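Local coordinates for SMI1/KNR4 family protein (Pseudomonas syringae pv. tomato, PDB 2PAG) that is of unknown function but belongs to the SMI1/KNR4 (SUKH) family and binds calcium, at residues A[54-59]-A[131-135]; A[36-42]-A[85-90]. All coordinates share one frame. Residue numbers count along the deposited sequence, not the author numbering.

Contact 1. Residues A[54-59]-A[131-135]; sequences YGSLEP and VWLES
Residues 54-59 form an irregular link that opens with a type II' beta turn from Tyr54 to Leu57, while 131-135 comes off helix 124-132, makes a type I turn from Trp132 to Ser135 and ends in the chain's C-terminal carboxylate. The two turns face each other, with CA atoms 5.1 Å apart for Gly55 and Ser135 and 6.4 Å for Leu57 and Trp132. Gly55, at phi/psi 62/-147, suits the first corner of a II' turn; a CB there would also clash with Ser135 OG. That hydroxyl (chi1 p) accepts from Ser56 N at 3.2 Å and donates to Trp132 O at 2.7 Å, tying turn to turn.

Trp132 (chi1 t) sends its indole NE1 to Tyr54 O at 2.9 Å, with a weak second bond to Leu57 O at 3.3 Å. Pro59 covers one face of the indole in a CH-pi contact, its CG 3.5 Å from the centroid of the six-membered ring. Tyr54 (chi1 t) turns its ring edge toward the indole face, an offset edge-to-face pair with centroids 6.0 Å apart and planes at 67°. One water joins Tyr54 OH (2.6 Å), Leu133 O (2.7 Å) and Ser135 OXT (2.5 Å), so the chain end is held by polar bonds. Leu57 CD1 meets Val131 CG1 at 3.8 Å.

This is a helix C-terminus docked on a turn through a buried tryptophan. Helix 2-11 packs on Trp132 and Leu133 through Leu8, and Leu57 reaches Cys91 and Asp93 of strand 88-93.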
loop_
_atom_site.group_PDB
_atom_site.type_symbol
_atom_site.label_atom_id
_atom_site.label_comp_id
_atom_site.label_asym_id
_atom_site.label_seq_id
_atom_site.Cartn_x
_atom_site.Cartn_y
_atom_site.Cartn_z
ATOM N N TYR A 54 -11.260 0.357 5.206
ATOM C CA TYR A 54 -11.502 1.424 6.174
ATOM C C TYR A 54 -11.342 2.840 5.627
ATOM O O TYR A 54 -10.457 3.114 4.812
ATOM C CB TYR A 54 -10.559 1.300 7.374
ATOM C CG TYR A 54 -10.770 2.414 8.376
ATOM C CD1 TYR A 54 -11.783 2.332 9.329
ATOM C CD2 TYR A 54 -10.014 3.585 8.316
ATOM C CE1 TYR A 54 -12.044 3.389 10.193
ATOM C CE2 TYR A 54 -10.269 4.650 9.174
ATOM C CZ TYR A 54 -11.286 4.545 10.109
ATOM O OH TYR A 54 -11.553 5.595 10.957
ATOM N N GLY A 55 -12.201 3.733 6.105
ATOM C CA GLY A 55 -12.131 5.131 5.724
ATOM C C GLY A 55 -12.325 5.487 4.267
ATOM O O GLY A 55 -13.082 4.834 3.546
ATOM N N SER A 56 -11.625 6.537 3.840
ATOM C CA SER A 56 -11.721 7.040 2.473
ATOM C C SER A 56 -10.522 6.704 1.592
ATOM O O SER A 56 -10.368 7.277 0.512
ATOM C CB SER A 56 -11.903 8.562 2.488
ATOM O OG SER A 56 -10.776 9.205 3.066
ATOM N N LEU A 57 -9.668 5.799 2.056
ATOM C CA LEU A 57 -8.494 5.390 1.287
ATOM C C LEU A 57 -8.487 3.879 1.115
ATOM O O LEU A 57 -8.848 3.140 2.025
ATOM C CB LEU A 57 -7.206 5.831 1.990
ATOM C CG LEU A 57 -6.917 7.337 2.001
ATOM C CD1 LEU A 57 -5.735 7.629 2.895
ATOM C CD2 LEU A 57 -6.645 7.821 0.592
ATOM N N GLU A 58 -8.089 3.429 -0.072
ATOM C CA GLU A 58 -8.015 2.006 -0.367
ATOM C C GLU A 58 -6.581 1.685 -0.771
ATOM O O GLU A 58 -6.192 1.843 -1.931
ATOM C CB GLU A 58 -8.954 1.643 -1.511
ATOM C CG GLU A 58 -10.420 1.810 -1.203
ATOM C CD GLU A 58 -11.279 1.442 -2.395
ATOM O OE1 GLU A 58 -11.337 2.241 -3.348
ATOM O OE2 GLU A 58 -11.875 0.344 -2.386
ATOM N N PRO A 59 -5.767 1.232 0.189
ATOM C CA PRO A 59 -4.378 0.908 -0.126
ATOM C C PRO A 59 -4.236 -0.251 -1.114
ATOM O O PRO A 59 -5.196 -0.969 -1.411
ATOM C CB PRO A 59 -3.779 0.581 1.244
ATOM C CG PRO A 59 -4.679 1.307 2.206
ATOM C CD PRO A 59 -6.032 1.047 1.622
ATOM N N VAL A 131 -2.389 8.439 8.721
ATOM C CA VAL A 131 -3.112 8.827 7.516
ATOM C C VAL A 131 -4.329 7.946 7.245
ATOM O O VAL A 131 -5.456 8.434 7.186
ATOM C CB VAL A 131 -2.193 8.807 6.273
ATOM C CG1 VAL A 131 -2.999 9.167 5.025
ATOM C CG2 VAL A 131 -1.043 9.791 6.462
ATOM N N TRP A 132 -4.111 6.647 7.087
ATOM C CA TRP A 132 -5.222 5.746 6.801
ATOM C C TRP A 132 -6.269 5.722 7.922
ATOM O O TRP A 132 -7.454 5.946 7.671
ATOM C CB TRP A 132 -4.687 4.331 6.526
ATOM C CG TRP A 132 -5.713 3.386 5.943
ATOM C CD1 TRP A 132 -6.951 3.710 5.454
ATOM C CD2 TRP A 132 -5.574 1.970 5.769
ATOM N NE1 TRP A 132 -7.587 2.582 4.988
ATOM C CE2 TRP A 132 -6.765 1.500 5.170
ATOM C CE3 TRP A 132 -4.555 1.053 6.062
ATOM C CZ2 TRP A 132 -6.965 0.149 4.857
ATOM C CZ3 TRP A 132 -4.753 -0.286 5.753
ATOM C CH2 TRP A 132 -5.948 -0.725 5.155
ATOM N N LEU A 133 -5.825 5.491 9.155
ATOM C CA LEU A 133 -6.737 5.434 10.298
ATOM C C LEU A 133 -7.328 6.793 10.660
ATOM O O LEU A 133 -8.236 6.879 11.491
ATOM C CB LEU A 133 -6.020 4.842 11.512
ATOM C CG LEU A 133 -5.911 3.316 11.495
ATOM C CD1 LEU A 133 -4.936 2.843 12.570
ATOM C CD2 LEU A 133 -7.291 2.714 11.716
ATOM N N GLU A 134 -6.813 7.849 10.041
ATOM C CA GLU A 134 -7.319 9.196 10.293
ATOM C C GLU A 134 -8.230 9.665 9.162
ATOM O O GLU A 134 -8.688 10.806 9.161
ATOM C CB GLU A 134 -6.163 10.182 10.456
ATOM C CG GLU A 134 -5.414 10.062 11.771
ATOM C CD GLU A 134 -6.322 10.243 12.977
ATOM O OE1 GLU A 134 -7.131 11.194 12.980
ATOM O OE2 GLU A 134 -6.224 9.438 13.923
ATOM N N SER A 135 -8.492 8.784 8.200
ATOM C CA SER A 135 -9.353 9.129 7.074
ATOM C C SER A 135 -10.826 8.869 7.400
ATOM O O SER A 135 -11.686 9.353 6.635
ATOM C CB SER A 135 -8.944 8.347 5.814
ATOM O OG SER A 135 -9.244 6.965 5.920
ATOM O OXT SER A 135 -11.099 8.180 8.410
HETATM O O HOH W 1 -10.594 8.061 10.874
#

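Contact 2. Residues A[36-42]-A[85-90]; sequences INIPFVF and RELIPI
A buried, apolar contact joins the lead-in and first turn of helix 40-49 to the approach and start of strand 88-93, an outermost strand of the antiparallel sheet. No hydrogen bond crosses it. The extended residues 36-38 run into Pro39, the helix N-cap, where a proline costs no helical hydrogen bond; 85-87 form a loop before the strand begins at Ile88. CA atoms lie 8.5 Å apart for Ile36 and Glu86, 7.8 Å for Ile38 and Ile88, and 8.0 Å for Phe42 and Ile90, a spacing that leaves room for side chains between the backbones.

Ile88 (chi1 m, chi2 t) fills much of that room. Its CD1 reaches Ile36 CG1 at 3.7 Å and Pro39 CD at 4.0 Å, and its CG2 meets Phe42 CE2 at 3.7 Å. Phe42 (chi1 t) lays the tip of its flat ring against the strand, CZ lying 3.8 Å from Ile90 CB and 3.5 Å from Pro89 O, which approaches the ring edge. At the exposed end, Arg85 NH1 comes within 4.3 Å of Ile36 CB; Arg85 NH2 is hydrogen-bonded to Leu34 O, and the guanidinium makes a cation-pi contact with Trp79.

This is helix-on-sheet packing of a hydrophobic core beside the calcium site: the Pro39 side chain lies about 7 Å from those of the calcium ligands Glu101 and Asp103.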
loop_
_atom_site.group_PDB
_atom_site.type_symbol
_atom_site.label_atom_id
_atom_site.label_comp_id
_atom_site.label_asym_id
_atom_site.label_seq_id
_atom_site.Cartn_x
_atom_site.Cartn_y
_atom_site.Cartn_z
ATOM N N ILE A 36 11.208 -6.075 -8.531
ATOM C CA ILE A 36 11.563 -5.144 -7.477
ATOM C C ILE A 36 11.528 -5.890 -6.154
ATOM O O ILE A 36 10.971 -6.985 -6.055
ATOM C CB ILE A 36 10.557 -3.972 -7.419
ATOM C CG1 ILE A 36 11.095 -2.856 -6.519
ATOM C CG2 ILE A 36 9.219 -4.470 -6.886
ATOM C CD1 ILE A 36 12.340 -2.184 -7.051
ATOM N N ASN A 37 12.143 -5.304 -5.139
ATOM C CA ASN A 37 12.148 -5.910 -3.821
ATOM C C ASN A 37 11.240 -5.024 -2.983
ATOM O O ASN A 37 11.467 -3.819 -2.889
ATOM C CB ASN A 37 13.568 -5.916 -3.250
ATOM C CG ASN A 37 13.695 -6.773 -2.008
ATOM O OD1 ASN A 37 13.151 -6.449 -0.953
ATOM N ND2 ASN A 37 14.413 -7.884 -2.131
ATOM N N ILE A 38 10.192 -5.604 -2.404
ATOM C CA ILE A 38 9.280 -4.826 -1.566
ATOM C C ILE A 38 9.934 -4.661 -0.197
ATOM O O ILE A 38 10.337 -5.645 0.420
ATOM C CB ILE A 38 7.919 -5.538 -1.394
ATOM C CG1 ILE A 38 7.241 -5.694 -2.756
ATOM C CG2 ILE A 38 7.029 -4.741 -0.439
ATOM C CD1 ILE A 38 6.003 -6.556 -2.730
ATOM N N PRO A 39 10.063 -3.411 0.289
ATOM C CA PRO A 39 10.682 -3.155 1.595
ATOM C C PRO A 39 10.038 -4.032 2.669
ATOM O O PRO A 39 8.833 -4.274 2.623
ATOM C CB PRO A 39 10.412 -1.664 1.812
ATOM C CG PRO A 39 10.433 -1.118 0.423
ATOM C CD PRO A 39 9.615 -2.152 -0.332
ATOM N N PHE A 40 10.838 -4.497 3.627
ATOM C CA PHE A 40 10.346 -5.371 4.693
ATOM C C PHE A 40 9.084 -4.913 5.408
ATOM O O PHE A 40 8.119 -5.665 5.486
ATOM C CB PHE A 40 11.421 -5.625 5.764
ATOM C CG PHE A 40 10.960 -6.564 6.861
ATOM C CD1 PHE A 40 11.103 -7.942 6.722
ATOM C CD2 PHE A 40 10.282 -6.077 7.977
ATOM C CE1 PHE A 40 10.574 -8.818 7.670
ATOM C CE2 PHE A 40 9.746 -6.947 8.932
ATOM C CZ PHE A 40 9.892 -8.320 8.774
ATOM N N VAL A 41 9.083 -3.697 5.954
ATOM C CA VAL A 41 7.904 -3.234 6.679
ATOM C C VAL A 41 6.680 -3.139 5.774
ATOM O O VAL A 41 5.575 -3.448 6.201
ATOM C CB VAL A 41 8.167 -1.895 7.402
ATOM C CG1 VAL A 41 6.922 -1.443 8.143
ATOM C CG2 VAL A 41 9.300 -2.072 8.405
ATOM N N PHE A 42 6.878 -2.726 4.525
ATOM C CA PHE A 42 5.783 -2.656 3.561
ATOM C C PHE A 42 5.250 -4.087 3.350
ATOM O O PHE A 42 4.041 -4.312 3.303
ATOM C CB PHE A 42 6.317 -2.060 2.248
ATOM C CG PHE A 42 5.260 -1.733 1.223
ATOM C CD1 PHE A 42 3.913 -1.998 1.446
ATOM C CD2 PHE A 42 5.635 -1.150 0.016
ATOM C CE1 PHE A 42 2.954 -1.686 0.472
ATOM C CE2 PHE A 42 4.698 -0.836 -0.956
ATOM C CZ PHE A 42 3.350 -1.104 -0.729
ATOM N N ARG A 85 10.330 5.142 -10.766
ATOM C CA ARG A 85 10.285 3.676 -10.725
ATOM C C ARG A 85 10.790 3.087 -9.408
ATOM O O ARG A 85 10.366 2.006 -8.997
ATOM C CB ARG A 85 11.111 3.098 -11.879
ATOM C CG ARG A 85 11.194 1.568 -11.919
ATOM C CD ARG A 85 9.853 0.939 -12.260
ATOM N NE ARG A 85 10.001 -0.362 -12.912
ATOM C CZ ARG A 85 10.207 -1.512 -12.279
ATOM N NH1 ARG A 85 10.291 -1.547 -10.958
ATOM N NH2 ARG A 85 10.325 -2.635 -12.976
ATOM N N GLU A 86 11.704 3.799 -8.758
ATOM C CA GLU A 86 12.289 3.360 -7.495
ATOM C C GLU A 86 11.316 3.415 -6.315
ATOM O O GLU A 86 11.594 2.866 -5.246
ATOM C CB GLU A 86 13.517 4.219 -7.180
ATOM C CG GLU A 86 13.192 5.688 -6.978
ATOM C CD GLU A 86 14.424 6.567 -6.965
ATOM O OE1 GLU A 86 15.354 6.282 -6.180
ATOM O OE2 GLU A 86 14.459 7.549 -7.740
ATOM N N LEU A 87 10.183 4.080 -6.511
ATOM C CA LEU A 87 9.165 4.213 -5.470
ATOM C C LEU A 87 8.006 3.267 -5.756
ATOM O O LEU A 87 7.503 3.217 -6.882
ATOM C CB LEU A 87 8.640 5.655 -5.428
ATOM C CG LEU A 87 9.656 6.772 -5.173
ATOM C CD1 LEU A 87 8.923 8.116 -5.078
ATOM C CD2 LEU A 87 10.425 6.482 -3.880
ATOM N N ILE A 88 7.580 2.520 -4.738
ATOM C CA ILE A 88 6.465 1.588 -4.897
ATOM C C ILE A 88 5.216 2.146 -4.229
ATOM O O ILE A 88 5.193 2.358 -3.017
ATOM C CB ILE A 88 6.759 0.219 -4.256
ATOM C CG1 ILE A 88 8.047 -0.369 -4.829
ATOM C CG2 ILE A 88 5.589 -0.729 -4.510
ATOM C CD1 ILE A 88 8.510 -1.626 -4.110
ATOM N N PRO A 89 4.149 2.373 -5.006
ATOM C CA PRO A 89 2.925 2.911 -4.405
ATOM C C PRO A 89 2.328 2.037 -3.317
ATOM O O PRO A 89 2.304 0.815 -3.435
ATOM C CB PRO A 89 1.976 3.032 -5.593
ATOM C CG PRO A 89 2.902 3.279 -6.734
ATOM C CD PRO A 89 4.031 2.314 -6.474
ATOM N N ILE A 90 1.860 2.670 -2.245
ATOM C CA ILE A 90 1.195 1.932 -1.189
ATOM C C ILE A 90 -0.272 2.352 -1.218
ATOM O O ILE A 90 -1.146 1.600 -0.805
ATOM C CB ILE A 90 1.821 2.187 0.222
ATOM C CG1 ILE A 90 1.005 1.429 1.271
ATOM C CG2 ILE A 90 1.841 3.689 0.563
ATOM C CD1 ILE A 90 1.636 1.398 2.654
#

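Overall arrangement
Both contacts join parts of one compact chain, but on opposite sides of its centre, with their own centres about 19 Å apart. Contact 2 is core packing, its apolar side chains filling the space between a helix start and an edge strand. Contact 1 is only partly buried and mixes packing on an indole, whose NE1 is itself hydrogen-bonded, with serine hydrogen bonds and a bridging water at the exposed chain end. They meet where Pro59 CB lies 3.5 Å from Ile90 O, and helix 124-132, which leads into contact 1, also packs on Phe42 and Ile90 through Val124. Their segments alternate along the sequence.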